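Local coordinates for protein lytic polysaccharide monooxygenase (PDB 4QI8) that probably cleaves cellulose chains oxidatively, using a copper centre, an external electron donor and molecular oxygen or hydrogen peroxide, at residues V83-D88 against C130-S135; P75-L80 against G183-S188; G30-V35 against R41-T46; N90-T93 against A97-F100; A15-Q18 against R22-N25. All coordinates share one frame; numbering follows the deposited sequence.

Contact 1. Residues V83-D88 against C130-S135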
# COMPACT_ATOMS: atom_id res chain seq x y z
N VAL A 83 -14.71 3.20 3.69
CA VAL A 83 -15.28 4.33 4.41
C VAL A 83 -16.67 3.95 4.94
O VAL A 83 -17.48 3.43 4.19
CB VAL A 83 -15.41 5.53 3.46
CG1 VAL A 83 -16.02 6.71 4.19
CG2 VAL A 83 -14.06 5.91 2.84
N PRO A 84 -16.96 4.22 6.24
CA PRO A 84 -18.28 3.87 6.76
C PRO A 84 -19.40 4.60 6.05
O PRO A 84 -19.23 5.74 5.60
CB PRO A 84 -18.21 4.33 8.22
CG PRO A 84 -16.78 4.37 8.55
CD PRO A 84 -16.08 4.75 7.29
N ASP A 85 -20.54 3.93 5.96
CA ASP A 85 -21.74 4.55 5.40
C ASP A 85 -22.01 5.86 6.12
O ASP A 85 -21.96 5.94 7.34
CB ASP A 85 -22.95 3.62 5.56
CG ASP A 85 -22.86 2.39 4.67
OD1 ASP A 85 -21.95 2.31 3.82
OD2 ASP A 85 -23.73 1.50 4.83
N GLY A 86 -22.27 6.91 5.34
CA GLY A 86 -22.62 8.20 5.91
C GLY A 86 -21.44 9.11 6.18
O GLY A 86 -21.63 10.28 6.53
N GLN A 87 -20.23 8.58 6.03
CA GLN A 87 -19.02 9.40 6.11
C GLN A 87 -18.53 9.74 4.71
O GLN A 87 -18.61 8.94 3.79
CB GLN A 87 -17.93 8.65 6.88
CG GLN A 87 -18.28 8.38 8.33
CD GLN A 87 -18.52 9.65 9.11
OE1 GLN A 87 -17.59 10.43 9.34
NE2 GLN A 87 -19.76 9.88 9.53
N ASP A 88 -18.01 10.95 4.57
CA ASP A 88 -17.46 11.42 3.31
C ASP A 88 -16.01 11.00 3.20
O ASP A 88 -15.22 11.29 4.09
CB ASP A 88 -17.57 12.95 3.31
CG ASP A 88 -17.18 13.59 1.99
OD1 ASP A 88 -16.38 13.01 1.22
OD2 ASP A 88 -17.68 14.71 1.73
N CYS A 130 -15.74 -9.59 -4.46
CA CYS A 130 -16.77 -9.94 -3.50
C CYS A 130 -17.00 -8.90 -2.40
O CYS A 130 -17.95 -9.03 -1.63
CB CYS A 130 -16.46 -11.29 -2.86
SG CYS A 130 -14.86 -11.35 -1.98
N ILE A 131 -16.16 -7.88 -2.33
CA ILE A 131 -16.27 -6.91 -1.25
C ILE A 131 -17.44 -5.95 -1.50
O ILE A 131 -17.91 -5.80 -2.62
CB ILE A 131 -14.95 -6.15 -1.02
CG1 ILE A 131 -14.52 -5.40 -2.28
CG2 ILE A 131 -13.86 -7.11 -0.56
CD1 ILE A 131 -13.33 -4.50 -2.07
N LYS A 132 -17.90 -5.32 -0.43
CA LYS A 132 -19.08 -4.46 -0.49
C LYS A 132 -18.79 -3.16 -1.24
O LYS A 132 -17.77 -2.52 -1.00
CB LYS A 132 -19.56 -4.14 0.93
CG LYS A 132 -21.05 -3.87 1.06
CD LYS A 132 -21.43 -3.48 2.48
CE LYS A 132 -22.55 -2.46 2.46
NZ LYS A 132 -23.02 -2.08 3.83
N SER A 133 -19.69 -2.75 -2.12
CA SER A 133 -19.55 -1.47 -2.80
C SER A 133 -19.49 -0.36 -1.77
O SER A 133 -20.03 -0.47 -0.68
CB SER A 133 -20.74 -1.23 -3.73
OG SER A 133 -21.94 -1.18 -3.00
N GLY A 134 -18.79 0.71 -2.13
CA GLY A 134 -18.71 1.88 -1.27
C GLY A 134 -17.48 2.68 -1.60
O GLY A 134 -16.77 2.38 -2.56
N SER A 135 -17.22 3.71 -0.81
CA SER A 135 -15.98 4.46 -0.94
C SER A 135 -14.87 3.77 -0.17
O SER A 135 -15.12 3.24 0.91
CB SER A 135 -16.17 5.88 -0.43
OG SER A 135 -17.14 6.56 -1.20
O HOH W 1 -18.62 4.09 1.76
O HOH W 2 -17.71 8.95 0.58

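Contact 2. Residues P75-L80 against G183-S188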
# COMPACT_ATOMS: atom_id res chain seq x y z
N PRO A 75 9.28 -5.70 -1.02
CA PRO A 75 7.92 -5.98 -1.50
C PRO A 75 7.02 -4.76 -1.68
O PRO A 75 7.01 -3.84 -0.86
CB PRO A 75 7.34 -6.83 -0.37
CG PRO A 75 8.01 -6.28 0.84
CD PRO A 75 9.42 -6.02 0.41
N MET A 76 6.23 -4.80 -2.76
CA MET A 76 5.00 -4.03 -2.82
C MET A 76 3.91 -4.72 -2.01
O MET A 76 3.78 -5.95 -2.04
CB MET A 76 4.49 -3.91 -4.25
CG MET A 76 5.35 -3.09 -5.17
SD MET A 76 5.50 -1.35 -4.69
CE MET A 76 3.82 -0.83 -4.69
N GLN A 77 3.08 -3.92 -1.34
CA GLN A 77 1.88 -4.43 -0.67
C GLN A 77 0.76 -3.41 -0.86
O GLN A 77 1.02 -2.20 -0.91
CB GLN A 77 2.13 -4.71 0.82
CG GLN A 77 3.45 -5.41 1.08
CD GLN A 77 3.58 -6.07 2.44
OE1 GLN A 77 4.21 -7.12 2.56
NE2 GLN A 77 3.03 -5.45 3.48
N PHE A 78 -0.47 -3.90 -0.96
CA PHE A 78 -1.65 -3.04 -1.11
C PHE A 78 -2.73 -3.43 -0.12
O PHE A 78 -2.97 -4.62 0.12
CB PHE A 78 -2.22 -3.13 -2.54
CG PHE A 78 -1.32 -2.57 -3.60
CD1 PHE A 78 -1.28 -1.21 -3.86
CD2 PHE A 78 -0.49 -3.41 -4.34
CE1 PHE A 78 -0.46 -0.70 -4.84
CE2 PHE A 78 0.35 -2.90 -5.31
CZ PHE A 78 0.37 -1.54 -5.55
N TYR A 79 -3.39 -2.42 0.44
CA TYR A 79 -4.48 -2.60 1.39
C TYR A 79 -5.66 -1.74 0.98
O TYR A 79 -5.50 -0.66 0.40
CB TYR A 79 -4.07 -2.16 2.79
CG TYR A 79 -2.99 -2.94 3.50
CD1 TYR A 79 -1.66 -2.84 3.14
CD2 TYR A 79 -3.32 -3.75 4.60
CE1 TYR A 79 -0.67 -3.53 3.85
CE2 TYR A 79 -2.34 -4.42 5.31
CZ TYR A 79 -1.03 -4.32 4.94
OH TYR A 79 -0.08 -4.98 5.67
N LEU A 80 -6.86 -2.21 1.33
CA LEU A 80 -8.07 -1.43 1.21
C LEU A 80 -8.68 -1.14 2.58
O LEU A 80 -8.52 -1.92 3.52
CB LEU A 80 -9.12 -2.20 0.42
CG LEU A 80 -8.93 -2.25 -1.09
CD1 LEU A 80 -9.89 -3.24 -1.74
CD2 LEU A 80 -9.12 -0.86 -1.72
N GLY A 183 -0.00 0.52 13.86
CA GLY A 183 -0.45 -0.58 14.70
C GLY A 183 -0.09 -1.94 14.13
O GLY A 183 0.31 -2.84 14.86
N ALA A 184 -0.22 -2.08 12.82
CA ALA A 184 -0.03 -3.37 12.18
C ALA A 184 1.41 -3.84 12.23
O ALA A 184 1.67 -5.05 12.28
CB ALA A 184 -0.48 -3.31 10.72
N TYR A 185 2.34 -2.89 12.17
CA TYR A 185 3.75 -3.20 12.06
C TYR A 185 4.51 -2.82 13.32
O TYR A 185 4.20 -1.83 13.99
CB TYR A 185 4.37 -2.45 10.88
CG TYR A 185 3.81 -2.74 9.51
CD1 TYR A 185 3.01 -3.85 9.26
CD2 TYR A 185 4.09 -1.90 8.44
CE1 TYR A 185 2.51 -4.10 8.01
CE2 TYR A 185 3.58 -2.16 7.17
CZ TYR A 185 2.80 -3.27 6.96
OH TYR A 185 2.26 -3.55 5.73
N LYS A 186 5.53 -3.62 13.60
CA LYS A 186 6.51 -3.34 14.64
C LYS A 186 7.89 -3.36 14.01
O LYS A 186 8.14 -4.08 13.05
CB LYS A 186 6.43 -4.37 15.77
CG LYS A 186 5.12 -4.27 16.57
CD LYS A 186 5.10 -5.18 17.78
CE LYS A 186 4.80 -6.62 17.40
NZ LYS A 186 3.39 -6.78 16.95
N ALA A 187 8.80 -2.57 14.56
CA ALA A 187 10.15 -2.46 14.02
C ALA A 187 10.91 -3.78 14.07
O ALA A 187 11.87 -3.96 13.35
CB ALA A 187 10.91 -1.38 14.77
N SER A 188 10.47 -4.70 14.93
CA SER A 188 11.11 -6.01 15.08
C SER A 188 10.49 -7.09 14.19
O SER A 188 10.93 -8.23 14.22
CB SER A 188 11.00 -6.47 16.53
OG SER A 188 9.64 -6.48 16.92

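Contact 3. Residues G30-V35 against R41-T46. With NO3 (nitrate ion), chain D.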
# COMPACT_ATOMS: atom_id res chain seq x y z
N GLY A 30 11.26 10.80 -0.54
CA GLY A 30 11.82 10.00 0.53
C GLY A 30 10.84 9.05 1.17
O GLY A 30 9.75 8.80 0.65
N PHE A 31 11.25 8.50 2.31
CA PHE A 31 10.53 7.41 2.95
C PHE A 31 10.07 7.74 4.35
O PHE A 31 10.43 8.77 4.94
CB PHE A 31 11.41 6.13 2.95
CG PHE A 31 12.78 6.30 3.54
CD1 PHE A 31 13.00 6.13 4.89
CD2 PHE A 31 13.88 6.60 2.74
CE1 PHE A 31 14.26 6.24 5.44
CE2 PHE A 31 15.15 6.73 3.29
CZ PHE A 31 15.34 6.55 4.65
N VAL A 32 9.22 6.86 4.85
CA VAL A 32 8.87 6.72 6.27
C VAL A 32 9.72 5.59 6.84
O VAL A 32 9.80 4.53 6.24
CB VAL A 32 7.37 6.35 6.41
CG1 VAL A 32 7.00 6.04 7.86
CG2 VAL A 32 6.47 7.44 5.84
N ASP A 33 10.38 5.81 7.98
CA ASP A 33 11.10 4.72 8.64
C ASP A 33 10.58 4.47 10.05
O ASP A 33 11.15 3.68 10.78
CB ASP A 33 12.63 4.92 8.62
CG ASP A 33 13.08 6.16 9.35
OD1 ASP A 33 12.28 6.74 10.12
OD2 ASP A 33 14.27 6.55 9.16
N ASN A 34 9.45 5.11 10.39
CA ASN A 34 8.84 5.04 11.70
C ASN A 34 7.50 4.32 11.60
O ASN A 34 6.50 4.92 11.20
CB ASN A 34 8.62 6.46 12.20
CG ASN A 34 8.15 6.51 13.63
OD1 ASN A 34 7.86 5.46 14.24
ND2 ASN A 34 8.08 7.70 14.19
N VAL A 35 7.45 3.04 11.96
CA VAL A 35 6.19 2.30 11.87
C VAL A 35 5.14 2.81 12.88
O VAL A 35 3.97 2.46 12.78
CB VAL A 35 6.39 0.79 12.06
CG1 VAL A 35 7.24 0.22 10.93
CG2 VAL A 35 6.99 0.48 13.44
N ARG A 41 0.49 5.37 7.61
CA ARG A 41 -0.81 5.03 7.04
C ARG A 41 -0.91 5.50 5.58
O ARG A 41 -0.91 4.70 4.68
CB ARG A 41 -1.94 5.61 7.93
CG ARG A 41 -3.33 5.29 7.42
CD ARG A 41 -4.45 5.80 8.33
NE ARG A 41 -4.27 7.21 8.69
CZ ARG A 41 -3.86 7.70 9.86
NH1 ARG A 41 -3.57 6.95 10.93
NH2 ARG A 41 -3.76 9.03 9.99
N CYS A 42 -0.95 6.82 5.39
CA CYS A 42 -1.08 7.43 4.06
C CYS A 42 -0.02 8.50 3.80
O CYS A 42 -0.19 9.33 2.91
CB CYS A 42 -2.50 8.00 3.81
SG CYS A 42 -3.75 6.71 3.79
N PHE A 43 1.06 8.47 4.57
CA PHE A 43 2.17 9.42 4.43
C PHE A 43 1.69 10.87 4.58
O PHE A 43 2.16 11.77 3.87
CB PHE A 43 2.94 9.22 3.10
CG PHE A 43 4.45 9.46 3.19
CD1 PHE A 43 5.01 10.31 4.14
CD2 PHE A 43 5.31 8.83 2.29
CE1 PHE A 43 6.38 10.50 4.21
CE2 PHE A 43 6.67 9.03 2.36
CZ PHE A 43 7.21 9.85 3.32
N GLN A 44 0.78 11.11 5.52
CA GLN A 44 0.32 12.47 5.81
C GLN A 44 0.29 12.73 7.30
O GLN A 44 -0.56 12.20 8.01
CB GLN A 44 -1.07 12.73 5.24
CG GLN A 44 -1.16 12.70 3.73
CD GLN A 44 -2.52 13.19 3.25
OE1 GLN A 44 -3.55 12.92 3.89
NE2 GLN A 44 -2.53 13.92 2.14
N SER A 45 1.19 13.58 7.78
CA SER A 45 1.09 14.00 9.17
C SER A 45 -0.14 14.89 9.39
O SER A 45 -0.73 14.88 10.47
CB SER A 45 2.33 14.76 9.61
OG SER A 45 3.48 13.97 9.48
N THR A 46 -0.49 15.68 8.38
CA THR A 46 -1.71 16.48 8.37
C THR A 46 -2.57 15.90 7.25
O THR A 46 -2.18 15.96 6.09
CB THR A 46 -1.43 17.99 8.10
OG1 THR A 46 -0.58 18.53 9.12
CG2 THR A 46 -2.72 18.81 8.03
N NO3 D . 14.51 10.57 3.27
O1 NO3 D . 15.13 11.53 3.99
O2 NO3 D . 13.49 9.81 3.72
O3 NO3 D . 14.93 10.38 2.01

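Contact 4. Residues N90-T93 against A97-F100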
# COMPACT_ATOMS: atom_id res chain seq x y z
N ASN A 90 -13.58 12.23 1.63
CA ASN A 90 -12.61 13.32 1.71
C ASN A 90 -12.17 13.59 3.13
O ASN A 90 -11.05 14.03 3.36
CB ASN A 90 -13.17 14.61 1.13
CG ASN A 90 -13.23 14.63 -0.38
OD1 ASN A 90 -12.57 13.84 -1.06
ND2 ASN A 90 -14.03 15.54 -0.92
N SER A 91 -13.05 13.32 4.08
CA SER A 91 -12.80 13.64 5.48
C SER A 91 -12.26 12.44 6.28
O SER A 91 -11.81 12.59 7.40
CB SER A 91 -14.07 14.19 6.14
OG SER A 91 -14.55 15.36 5.47
N TRP A 92 -12.32 11.25 5.69
CA TRP A 92 -12.04 10.03 6.45
C TRP A 92 -10.56 9.66 6.42
O TRP A 92 -10.00 9.44 5.35
CB TRP A 92 -12.88 8.88 5.90
CG TRP A 92 -12.98 7.69 6.80
CD1 TRP A 92 -13.62 7.61 8.00
CD2 TRP A 92 -12.45 6.39 6.55
NE1 TRP A 92 -13.52 6.34 8.52
CE2 TRP A 92 -12.80 5.57 7.65
CE3 TRP A 92 -11.72 5.82 5.50
CZ2 TRP A 92 -12.45 4.22 7.72
CZ3 TRP A 92 -11.37 4.49 5.58
CH2 TRP A 92 -11.75 3.70 6.67
N THR A 93 -9.93 9.58 7.58
CA THR A 93 -8.49 9.31 7.63
C THR A 93 -8.14 7.82 7.60
O THR A 93 -7.02 7.45 7.25
CB THR A 93 -7.86 9.94 8.87
OG1 THR A 93 -8.40 9.33 10.03
CG2 THR A 93 -8.14 11.43 8.91
N ALA A 97 -9.04 -0.35 13.14
CA ALA A 97 -8.69 -1.61 12.51
C ALA A 97 -9.59 -1.82 11.30
O ALA A 97 -10.56 -2.57 11.34
CB ALA A 97 -8.85 -2.76 13.50
N VAL A 98 -9.25 -1.12 10.22
CA VAL A 98 -10.09 -1.04 9.04
C VAL A 98 -9.40 -1.49 7.75
O VAL A 98 -10.05 -1.63 6.72
CB VAL A 98 -10.64 0.40 8.84
CG1 VAL A 98 -11.53 0.79 10.00
CG2 VAL A 98 -9.51 1.43 8.67
N TRP A 99 -8.09 -1.71 7.80
CA TRP A 99 -7.32 -2.00 6.60
C TRP A 99 -7.16 -3.50 6.40
O TRP A 99 -6.71 -4.19 7.32
CB TRP A 99 -5.93 -1.37 6.71
CG TRP A 99 -5.95 0.13 6.78
CD1 TRP A 99 -5.97 0.89 7.91
CD2 TRP A 99 -5.95 1.04 5.68
NE1 TRP A 99 -5.98 2.23 7.59
CE2 TRP A 99 -5.98 2.34 6.22
CE3 TRP A 99 -5.94 0.88 4.29
CZ2 TRP A 99 -5.99 3.48 5.41
CZ3 TRP A 99 -5.97 2.01 3.49
CH2 TRP A 99 -5.97 3.29 4.05
N PHE A 100 -7.50 -3.99 5.21
CA PHE A 100 -7.23 -5.38 4.88
C PHE A 100 -6.33 -5.44 3.67
O PHE A 100 -6.41 -4.60 2.77
CB PHE A 100 -8.51 -6.23 4.70
CG PHE A 100 -9.47 -5.73 3.64
CD1 PHE A 100 -10.37 -4.72 3.91
CD2 PHE A 100 -9.49 -6.31 2.38
CE1 PHE A 100 -11.26 -4.29 2.95
CE2 PHE A 100 -10.39 -5.90 1.42
CZ PHE A 100 -11.28 -4.88 1.71

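Contact 5. Residues A15-Q18 against R22-N25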
# COMPACT_ATOMS: atom_id res chain seq x y z
N ALA A 15 -3.74 12.80 -13.26
CA ALA A 15 -2.67 13.74 -12.98
C ALA A 15 -2.06 13.31 -11.65
O ALA A 15 -2.72 12.63 -10.84
CB ALA A 15 -3.23 15.14 -12.88
N ASP A 16 -0.81 13.71 -11.40
CA ASP A 16 -0.22 13.46 -10.09
C ASP A 16 -1.10 14.03 -9.00
O ASP A 16 -1.52 15.19 -9.07
CB ASP A 16 1.16 14.10 -9.99
CG ASP A 16 2.23 13.37 -10.80
OD1 ASP A 16 1.96 12.26 -11.30
OD2 ASP A 16 3.35 13.91 -10.91
N TRP A 17 -1.37 13.21 -7.99
CA TRP A 17 -2.12 13.58 -6.79
C TRP A 17 -3.56 13.99 -7.10
O TRP A 17 -4.21 14.66 -6.29
CB TRP A 17 -1.39 14.66 -5.99
CG TRP A 17 0.07 14.39 -5.83
CD1 TRP A 17 1.09 15.15 -6.31
CD2 TRP A 17 0.69 13.28 -5.15
NE1 TRP A 17 2.29 14.61 -5.97
CE2 TRP A 17 2.09 13.46 -5.26
CE3 TRP A 17 0.21 12.17 -4.44
CZ2 TRP A 17 3.00 12.56 -4.70
CZ3 TRP A 17 1.13 11.29 -3.88
CH2 TRP A 17 2.51 11.49 -4.02
N GLN A 18 -4.09 13.54 -8.22
CA GLN A 18 -5.49 13.82 -8.54
C GLN A 18 -6.41 12.93 -7.72
O GLN A 18 -7.32 13.43 -7.05
CB GLN A 18 -5.78 13.63 -10.03
CG GLN A 18 -7.23 13.92 -10.37
CD GLN A 18 -7.53 13.77 -11.83
OE1 GLN A 18 -6.71 13.26 -12.59
NE2 GLN A 18 -8.70 14.23 -12.23
N ARG A 22 -2.07 13.77 -1.42
CA ARG A 22 -0.68 14.15 -1.64
C ARG A 22 0.19 13.70 -0.47
O ARG A 22 -0.01 14.11 0.68
CB ARG A 22 -0.50 15.64 -1.91
CG ARG A 22 0.94 15.93 -2.37
CD ARG A 22 1.13 17.26 -3.02
NE ARG A 22 1.17 18.31 -2.03
CZ ARG A 22 1.38 19.59 -2.32
NH1 ARG A 22 1.56 19.98 -3.58
NH2 ARG A 22 1.41 20.50 -1.35
N ALA A 23 1.15 12.85 -0.76
CA ALA A 23 2.03 12.30 0.26
C ALA A 23 3.05 13.34 0.69
O ALA A 23 3.46 14.19 -0.10
CB ALA A 23 2.73 11.06 -0.27
N ASP A 24 3.49 13.23 1.93
CA ASP A 24 4.43 14.19 2.48
C ASP A 24 5.80 14.12 1.80
O ASP A 24 6.60 15.04 2.00
CB ASP A 24 4.60 14.01 3.99
CG ASP A 24 3.40 14.46 4.81
OD1 ASP A 24 2.55 15.22 4.31
OD2 ASP A 24 3.34 14.03 5.99
N ASN A 25 6.08 13.06 1.03
CA ASN A 25 7.33 12.95 0.27
C ASN A 25 7.23 13.52 -1.16
O ASN A 25 8.08 13.24 -2.00
CB ASN A 25 7.85 11.51 0.22
CG ASN A 25 7.03 10.60 -0.68
OD1 ASN A 25 5.87 10.88 -1.00
ND2 ASN A 25 7.64 9.50 -1.09

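Contact 1. Residues V83-D88 against C130-S135
Val-83 and Ser-135 meet backbone to backbone: Val-83 N donates to Ser-135 O at 2.8 Å. In place of a direct return bond, water 1 bridges the two segments: it donates a hydrogen bond to Val-83 O and accepts one from Ser-135 N, 3.0 Å from the water oxygen. Beside this bond the side chains touch lightly, Val-83 CG2 lying 3.9 Å from Ser-135 CB. That branch points to Ser-135 because CG1 is anti to the backbone N (chi1 179°), which leaves CG2 beside that N. Farther along, water 2 holds Ser-135 OG at 3.0 Å and reaches Gln-87 O only weakly. Strands 76-82 and 134-144 are antiparallel neighbours in one sheet of the beta-sandwich of this AA9 enzyme, and the water-split pair marks the place where their pairing opens out. Beyond it the chain folds into a type II turn, Pro-84 to Gln-87, closed by Gln-87 N on Pro-84 O. Gly-86 takes a positive phi of 90°, where a side chain would collide with the carbonyl oxygen of Asp-85. The turn places Asp-85 so that the end of its side chain reaches Lys-132, whose chain comes from the opposite direction. Asp-85 OD2 and Lys-132 NZ form a long salt bridge of 3.8 Å; the stronger partner of this carboxylate is Arg-82, whose NH2 pairs with OD1. The same Arg-82 nitrogen also bonds Ser-133 O. On its other flank Gly-134 is backbone hydrogen-bonded with Ile-165, while Cys-130 is joined by a disulfide to Cys-214 at the C terminus.

Contact 2. Residues P75-L80 against G183-S188
Tyr-185 OH is gripped by two partners: Tyr-79 OH donates to it at 2.7 Å, and Glu-141 OE1 is hydrogen-bonded to it. Gln-77 NE2 lies 3.0 Å from the same Tyr-185 OH. The site sits on strand 76-82 of the AA9 beta-sandwich, where the loop 183-188, beyond strand 178-179, brings Tyr-185 against it. Strand alternation sends Gln-77 and Tyr-79 to this side, whereas Met-76 and Phe-78 turn to the opposite side and pack on Phe-123 of the other sheet. The two tyrosines approach from opposite directions. Tyr-79 OH stays near the plane of the Tyr-185 ring, at its edge and 3.6 Å from Tyr-185 CE1, so the phenols meet through their hydroxyls and do not stack. Phe-181 packs edge-to-face with both rings. Because Tyr-79 supplies the proton of the shared bond, the proton of Tyr-185 OH is probably directed to Glu-141. Gln-77 and Tyr-185 pass alongside each other, running opposite ways, amide and ring 68° apart. The glutamine chain runs out extended (chi2 -163°), which carries NE2 out to the phenol oxygen. Each end of that amide has further bonds, OE1 with Asn-206 ND2 and NE2 with Glu-141 OE1, so Glu-141 OE1 is shared by Gln-77 NE2 and Tyr-185 OH.

Contact 3. Residues G30-V35 against R41-T46
Val-32 and Phe-43 make the tight part of this contact: Val-32 CG2 sits over the centre of the Phe-43 ring, 3.5 Å from the centroid and 12° off the normal, a CH-pi contact. It joins the long loop between strand 3-8 and helix 39-42 to the residues leaving that helix, in the AA9 beta-sandwich. Phe-43 leaves the helix with positive phi, and its side chain points to segment 30-35. With CG1 of Val-32 anti to the backbone N (chi1 173°), the other methyl, CG2, is the one laid on the ring. At the ring edge, in its plane, Gly-30 O is 3.5 Å from Phe-43 CE2. Val-32 also pairs by backbone with Phe-156, and Cys-42 is disulfide-bonded to Cys-160. The outer side is looser. There Phe-31 turns away from Phe-43, close to Gln-155 and Tyr-157 and with its nearest atoms about 5 Å from the copper. A nitrate, probably from the crystallisation liquor, takes the Phe-31 N-H at 3.0 Å on NO3 O2, nearly straight at 169°, and the same oxygen hangs 3.3 Å above the Phe-31 ring, over its centre. With an alanine at Phe-31 the ring is lost, which would probably open a gap beside Gln-155 and Tyr-157 and take away the ring face beneath the nitrate. Asp-33, two residues on, probably takes part in binding copper and oxygen. Facing inward instead, Gly-30 O accepts from Asn-25 ND2.

Contact 4. Residues N90-T93 against A97-F100
Two indole rings shape this contact, Trp-92 on the loop and Trp-99 on the strand. At the edge of the Trp-99 ring, near its plane, lies Thr-93 O, 4.5 Å from Trp-99 CZ2. The six-membered end of Trp-92 meets Val-98, with CH2 3.8 Å from Val-98 CG2. A classic beta bulge lies here: Val-98 and Trp-99 both face Val-179, where strand 99-104 pairs with the outermost strand 178-179 of the six-stranded sheet of the AA9 sandwich. Val-98 comes at Trp-92 from the opposite direction. Its CG1 stands anti to the carbonyl carbon (chi1 -63°), which leaves CG2 as the methyl that touches the indole. With CG anti to the backbone N (chi1 -164°), the indole of Trp-92 reaches Val-98 with its six-membered end. Beyond Val-98 the same indole packs on Val-83, Pro-84, Ala-81 and Leu-137, so it bridges the loop to strands 76-82 and 134-144. Trp-99 is held in rotation by its ring nitrogen, whose hydrogen bond goes to Gly-94 O in the short connection between the segments. Phe-181 packs edge-to-face with it, while Arg-41 and Cys-42 of helix 39-42 lie against it. Thr-93 OG1 bonds Glu-95 OE2 within the loop, and Trp-92 O takes Arg-21 NH2 from outside it. On the adjoining indole corner, Trp-92 CZ2 is 4.2 Å from Val-98 CG2.

Contact 5. Residues A15-Q18 against R22-N25
Trp-17 offers one indole face to Arg-22 and Ala-23. Over the five-membered ring stands Arg-22 CG, 3.8 Å from its centroid and 6° off the normal, a CH-pi contact. Over the six-membered ring the backbone takes over: Ala-23 N lies 3.5 Å from Trp-17 CZ3, while Ala-23 CB approaches Trp-17 CH2 at 3.8 Å. Arg-22 crosses the indole at about a right angle, its guanidinium plane 89° from the ring, so the aliphatic chain does the covering and the charged end makes a cation-pi contact with Trp-26. Trp-17 has a positive phi of 62° at the third position of a type II turn from Ala-15 to Gln-18, closed by Gln-18 N on Ala-15 O. Gln-18 OE1 reinforces it by accepting from Ala-15 N at 3.1 Å. Replacing Trp-17 by an alanine would probably take the indole from under the chain of Arg-22 and open a gap beside Ala-23. The indole also touches Thr-3 and Pro-5, binding the turn to the first strand. Both segments belong to the loop between strand 3-8 and helix 39-42 of the AA9 beta-sandwich, with the side chain of Ala-23 about 14 Å from the copper at its nearest atoms.

How the contacts relate
From the N terminus, contact 5 closes first, a short return within the loop after strand 3-8. Contact 3 follows in series and closes the chain around helix 39-42; the two are stitched by Phe-43 O with Asp-24 N. Contact 2 then opens at strand 76-82 and closes only in the loop 183-188, the widest span. Nested inside it, contact 1 joins the loop after strand 76-82 to the start of strand 134-144, and contact 4, nested in turn inside contact 1, closes that same loop onto strand 99-104. Strands 76-82, 99-104 and 134-144 of one sheet are thus tied together, with Ile-131 on Phe-100 between contacts 1 and 4; Val-35 against Lys-186 links contacts 3 and 2.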